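The same site in two structures of ureidoglycolate hydrolase from Arabidopsis thaliana, which hydrolyses (S)-ureidoglycolate to glyoxylate, ammonium and carbon dioxide in purine breakdown, as a manganese-dependent homodimeric amidohydrolase of the peptidase M20 family: PDB 4PXE (chain A, 1.45 Å), residues V70-G75 and I132-E137, and PDB 4PXB (chain B, 1.90 Å), residues V70-G75 and I132-A137. One frame, after least-squares fit of the local backbone (RMSD 0.07 Å); residues are numbered along the deposited sequences.

Structure 1 (4PXE); sequences VGNIFG and ILFTSE. With GLV (glyoxylic acid), chain C.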
# COMPACT_ATOMS: atom_id res chain seq x y z
N VAL A 70 29.77 -3.51 -3.77
CA VAL A 70 28.33 -3.53 -3.46
C VAL A 70 27.99 -4.43 -2.28
O VAL A 70 26.82 -4.57 -1.92
CB VAL A 70 27.47 -3.95 -4.68
CG1 VAL A 70 27.66 -2.97 -5.84
CG2 VAL A 70 27.78 -5.37 -5.12
N GLY A 71 29.00 -5.05 -1.69
CA GLY A 71 28.76 -5.81 -0.48
C GLY A 71 28.59 -7.31 -0.67
O GLY A 71 28.12 -7.98 0.25
N ASN A 72 28.96 -7.83 -1.83
CA ASN A 72 29.16 -9.28 -1.92
C ASN A 72 30.31 -9.61 -0.99
O ASN A 72 31.33 -8.92 -0.97
CB ASN A 72 29.48 -9.75 -3.34
CG ASN A 72 28.36 -9.50 -4.33
OD1 ASN A 72 27.19 -9.85 -4.10
ND2 ASN A 72 28.70 -8.91 -5.46
N ILE A 73 30.15 -10.68 -0.21
CA ILE A 73 31.12 -11.06 0.81
C ILE A 73 31.74 -12.40 0.45
O ILE A 73 31.04 -13.32 0.05
CB ILE A 73 30.45 -11.10 2.20
CG1 ILE A 73 29.99 -9.69 2.58
CG2 ILE A 73 31.39 -11.65 3.25
CD1 ILE A 73 29.04 -9.62 3.77
N PHE A 74 33.07 -12.49 0.56
CA PHE A 74 33.80 -13.67 0.11
C PHE A 74 34.63 -14.20 1.27
O PHE A 74 35.26 -13.42 1.99
CB PHE A 74 34.73 -13.31 -1.05
CG PHE A 74 34.02 -12.75 -2.26
CD1 PHE A 74 33.68 -11.40 -2.32
CD2 PHE A 74 33.71 -13.56 -3.34
CE1 PHE A 74 33.02 -10.88 -3.43
CE2 PHE A 74 33.05 -13.05 -4.46
CZ PHE A 74 32.71 -11.71 -4.50
N GLY A 75 34.62 -15.52 1.46
CA GLY A 75 35.41 -16.15 2.51
C GLY A 75 36.20 -17.31 1.93
O GLY A 75 35.63 -18.35 1.58
N ILE A 132 30.64 -17.48 -0.96
CA ILE A 132 30.12 -16.19 -1.36
C ILE A 132 28.79 -15.93 -0.67
O ILE A 132 27.85 -16.72 -0.79
CB ILE A 132 29.89 -16.10 -2.89
CG1 ILE A 132 31.18 -16.42 -3.66
CG2 ILE A 132 29.39 -14.71 -3.26
CD1 ILE A 132 30.98 -16.51 -5.15
N LEU A 133 28.72 -14.83 0.07
CA LEU A 133 27.44 -14.30 0.52
C LEU A 133 27.06 -13.22 -0.47
O LEU A 133 27.65 -12.14 -0.47
CB LEU A 133 27.55 -13.73 1.94
CG LEU A 133 26.37 -12.88 2.41
CD1 LEU A 133 25.03 -13.60 2.22
CD2 LEU A 133 26.56 -12.48 3.88
N PHE A 134 26.12 -13.53 -1.36
CA PHE A 134 25.69 -12.54 -2.34
C PHE A 134 25.01 -11.37 -1.63
O PHE A 134 24.32 -11.57 -0.62
CB PHE A 134 24.79 -13.19 -3.38
CG PHE A 134 25.50 -14.23 -4.20
CD1 PHE A 134 26.22 -13.87 -5.33
CD2 PHE A 134 25.49 -15.57 -3.82
CE1 PHE A 134 26.90 -14.82 -6.07
CE2 PHE A 134 26.17 -16.53 -4.57
CZ PHE A 134 26.87 -16.15 -5.69
N THR A 135 25.24 -10.16 -2.10
CA THR A 135 24.81 -8.99 -1.35
C THR A 135 23.29 -8.91 -1.19
O THR A 135 22.79 -8.40 -0.19
CB THR A 135 25.39 -7.68 -1.95
OG1 THR A 135 25.35 -6.65 -0.96
CG2 THR A 135 24.64 -7.25 -3.22
N SER A 136 22.57 -9.43 -2.18
CA SER A 136 21.11 -9.50 -2.15
C SER A 136 20.69 -10.34 -3.34
O SER A 136 21.27 -10.20 -4.42
CB SER A 136 20.49 -8.11 -2.27
OG SER A 136 19.14 -8.19 -2.67
N GLU A 137 19.69 -11.20 -3.15
CA GLU A 137 19.15 -11.98 -4.25
C GLU A 137 17.68 -11.64 -4.50
O GLU A 137 17.17 -11.82 -5.61
CB GLU A 137 19.32 -13.48 -3.96
CG GLU A 137 18.88 -14.40 -5.09
CD GLU A 137 17.45 -14.85 -4.99
OE1 GLU A 137 16.79 -14.61 -3.94
OE2 GLU A 137 16.97 -15.45 -5.97
C1 GLV C . 13.58 -15.78 -5.60
O1 GLV C . 14.73 -16.55 -5.70
C2 GLV C . 12.45 -16.26 -6.44
O2 GLV C . 12.61 -17.31 -7.15
O3 GLV C . 11.35 -15.64 -6.44

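Structure 2 (4PXB); sequences VGNIFG and ILFTSA. Engineered in segment 132-137: Ala-137 (natural residue Glu).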
# COMPACT_ATOMS: atom_id res chain seq x y z
N VAL B 70 29.81 -3.53 -3.79
CA VAL B 70 28.37 -3.54 -3.48
C VAL B 70 28.02 -4.44 -2.28
O VAL B 70 26.85 -4.57 -1.91
CB VAL B 70 27.50 -3.96 -4.70
CG1 VAL B 70 27.66 -2.95 -5.84
CG2 VAL B 70 27.85 -5.36 -5.16
N GLY B 71 29.02 -5.05 -1.67
CA GLY B 71 28.76 -5.82 -0.47
C GLY B 71 28.61 -7.31 -0.66
O GLY B 71 28.13 -8.00 0.24
N ASN B 72 29.01 -7.83 -1.82
CA ASN B 72 29.21 -9.27 -1.93
C ASN B 72 30.34 -9.61 -0.96
O ASN B 72 31.35 -8.89 -0.91
CB ASN B 72 29.58 -9.69 -3.35
CG ASN B 72 28.44 -9.49 -4.34
OD1 ASN B 72 27.28 -9.83 -4.08
ND2 ASN B 72 28.77 -8.95 -5.51
N ILE B 73 30.17 -10.69 -0.20
CA ILE B 73 31.11 -11.06 0.85
C ILE B 73 31.76 -12.38 0.47
O ILE B 73 31.07 -13.32 0.07
CB ILE B 73 30.38 -11.18 2.21
CG1 ILE B 73 29.81 -9.81 2.61
CG2 ILE B 73 31.32 -11.69 3.28
CD1 ILE B 73 29.07 -9.78 3.94
N PHE B 74 33.08 -12.43 0.54
CA PHE B 74 33.84 -13.60 0.10
C PHE B 74 34.65 -14.17 1.26
O PHE B 74 35.31 -13.42 1.98
CB PHE B 74 34.77 -13.22 -1.05
CG PHE B 74 34.05 -12.69 -2.26
CD1 PHE B 74 33.70 -11.35 -2.35
CD2 PHE B 74 33.74 -13.52 -3.33
CE1 PHE B 74 33.03 -10.86 -3.46
CE2 PHE B 74 33.07 -13.04 -4.44
CZ PHE B 74 32.72 -11.71 -4.51
N GLY B 75 34.59 -15.48 1.44
CA GLY B 75 35.35 -16.14 2.49
C GLY B 75 36.13 -17.31 1.91
O GLY B 75 35.54 -18.34 1.56
N ILE B 132 30.62 -17.47 -0.98
CA ILE B 132 30.10 -16.17 -1.37
C ILE B 132 28.79 -15.92 -0.67
O ILE B 132 27.85 -16.71 -0.80
CB ILE B 132 29.87 -16.08 -2.89
CG1 ILE B 132 31.14 -16.46 -3.65
CG2 ILE B 132 29.41 -14.68 -3.28
CD1 ILE B 132 30.98 -16.39 -5.16
N LEU B 133 28.73 -14.83 0.10
CA LEU B 133 27.46 -14.29 0.54
C LEU B 133 27.10 -13.21 -0.47
O LEU B 133 27.68 -12.11 -0.45
CB LEU B 133 27.58 -13.70 1.95
CG LEU B 133 26.41 -12.89 2.50
CD1 LEU B 133 25.06 -13.55 2.20
CD2 LEU B 133 26.59 -12.74 4.00
N PHE B 134 26.16 -13.51 -1.36
CA PHE B 134 25.72 -12.51 -2.33
C PHE B 134 25.02 -11.38 -1.61
O PHE B 134 24.29 -11.61 -0.65
CB PHE B 134 24.81 -13.15 -3.37
CG PHE B 134 25.52 -14.17 -4.21
CD1 PHE B 134 26.22 -13.78 -5.34
CD2 PHE B 134 25.53 -15.50 -3.84
CE1 PHE B 134 26.90 -14.72 -6.12
CE2 PHE B 134 26.20 -16.45 -4.60
CZ PHE B 134 26.90 -16.05 -5.75
N THR B 135 25.25 -10.15 -2.07
CA THR B 135 24.79 -8.97 -1.34
C THR B 135 23.27 -8.94 -1.21
O THR B 135 22.73 -8.43 -0.23
CB THR B 135 25.33 -7.65 -1.96
OG1 THR B 135 25.23 -6.59 -1.00
CG2 THR B 135 24.55 -7.28 -3.23
N SER B 136 22.58 -9.52 -2.19
CA SER B 136 21.12 -9.59 -2.18
C SER B 136 20.66 -10.44 -3.36
O SER B 136 21.21 -10.32 -4.45
CB SER B 136 20.52 -8.18 -2.34
OG SER B 136 19.15 -8.23 -2.69
N ALA B 137 19.67 -11.30 -3.14
CA ALA B 137 19.05 -12.01 -4.25
C ALA B 137 17.62 -11.53 -4.50
O ALA B 137 17.11 -11.65 -5.62
CB ALA B 137 19.08 -13.52 -4.02

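Structure 1 (4PXE)
With OG1 of Thr-135 anti to its own N (chi1 -160°), the hydroxyl reaches across and donates to Val-70 O at 2.7 Å, tilted 25° from that carbonyl plane. Asn-72 swings CG beside its backbone N (chi1 -63°), and OD1 accepts Thr-135 N at 2.8 Å; its ND2 is bonded to Asp-68. Strand 129-133 runs between parallel strand 86-91 and antiparallel strand 73-77; here Ile-73 and Leu-133 form an antiparallel hydrogen-bonded pair under helix 45-60, side chains side by side, CB to CB 3.9 Å. Beside Phe-74, Ile-132 brings CG1 to 3.8 Å from ring atom CD2. The chain then enters the catalytic pocket with substrate-binding Glu-137, bent at chi2, its backbone N bonded to Asp-94 and its side chain touching His-92 and Asp-379. Its OE2 lies 2.5 Å from O1 of glyoxylate.

Structure 2 (4PXB)
Thr-135 holds OG1 opposite its backbone N across the CA-CB bond (chi1 -162°), which directs the hydroxyl at Val-70 O, 2.7 Å away; the donor is tilted 26° from the carbonyl plane. Through a first torsion of -67°, Asn-72 sets CG beside its backbone N, and OD1 takes the N-H of Thr-135 at 2.9 Å, while ND2 is bonded to Asp-68. The antiparallel hydrogen-bonded pair Ile-73 and Leu-133 follows, its side chains lying side by side with CB 3.8 Å from CB. Alongside Phe-74, Ile-132 places CG1 3.9 Å from ring atom CD2. At the pocket end of the segment stands Ala-137, an engineered residue (Glu in the natural sequence), whose side chain stops at CB; its backbone N is hydrogen-bonded to Asp-94, and CB touches His-92 and Asp-379.

Comparison
Position 137 carries the one exchange: Glu-137(A) is replaced by the engineered Ala-137(B). Their CB atoms coincide within the error, and both residues are buried. Beyond CB, the side chain of Ala-137(B) supplies nothing to match CG, CD, OE1 and OE2 of Glu-137(A). What is absent is therefore the carboxyl group, together with the approach of Glu-137(A) OE2 to O1 of glyoxylate, 2.5 Å in structure 1. The bound molecule also differs: glyoxylate in structure 1, (S)-ureidoglycolate at this place in structure 2. Ala-137(B) cannot make the carboxyl contact that Glu-137(A) makes with its bound molecule, which may affect binding or activity.

The CA atoms that can be compared coincide within the error. Thr-135(A) and Asn-72(A) keep their places with their counterparts, as do the bonds Thr-135(A) OG1 to Val-70(A) O and Thr-135(B) OG1 to Val-70(B) O, both 2.7 Å. Ile-73(A), Leu-133(A), Phe-74(A) and Ile-132(A) likewise match their counterparts.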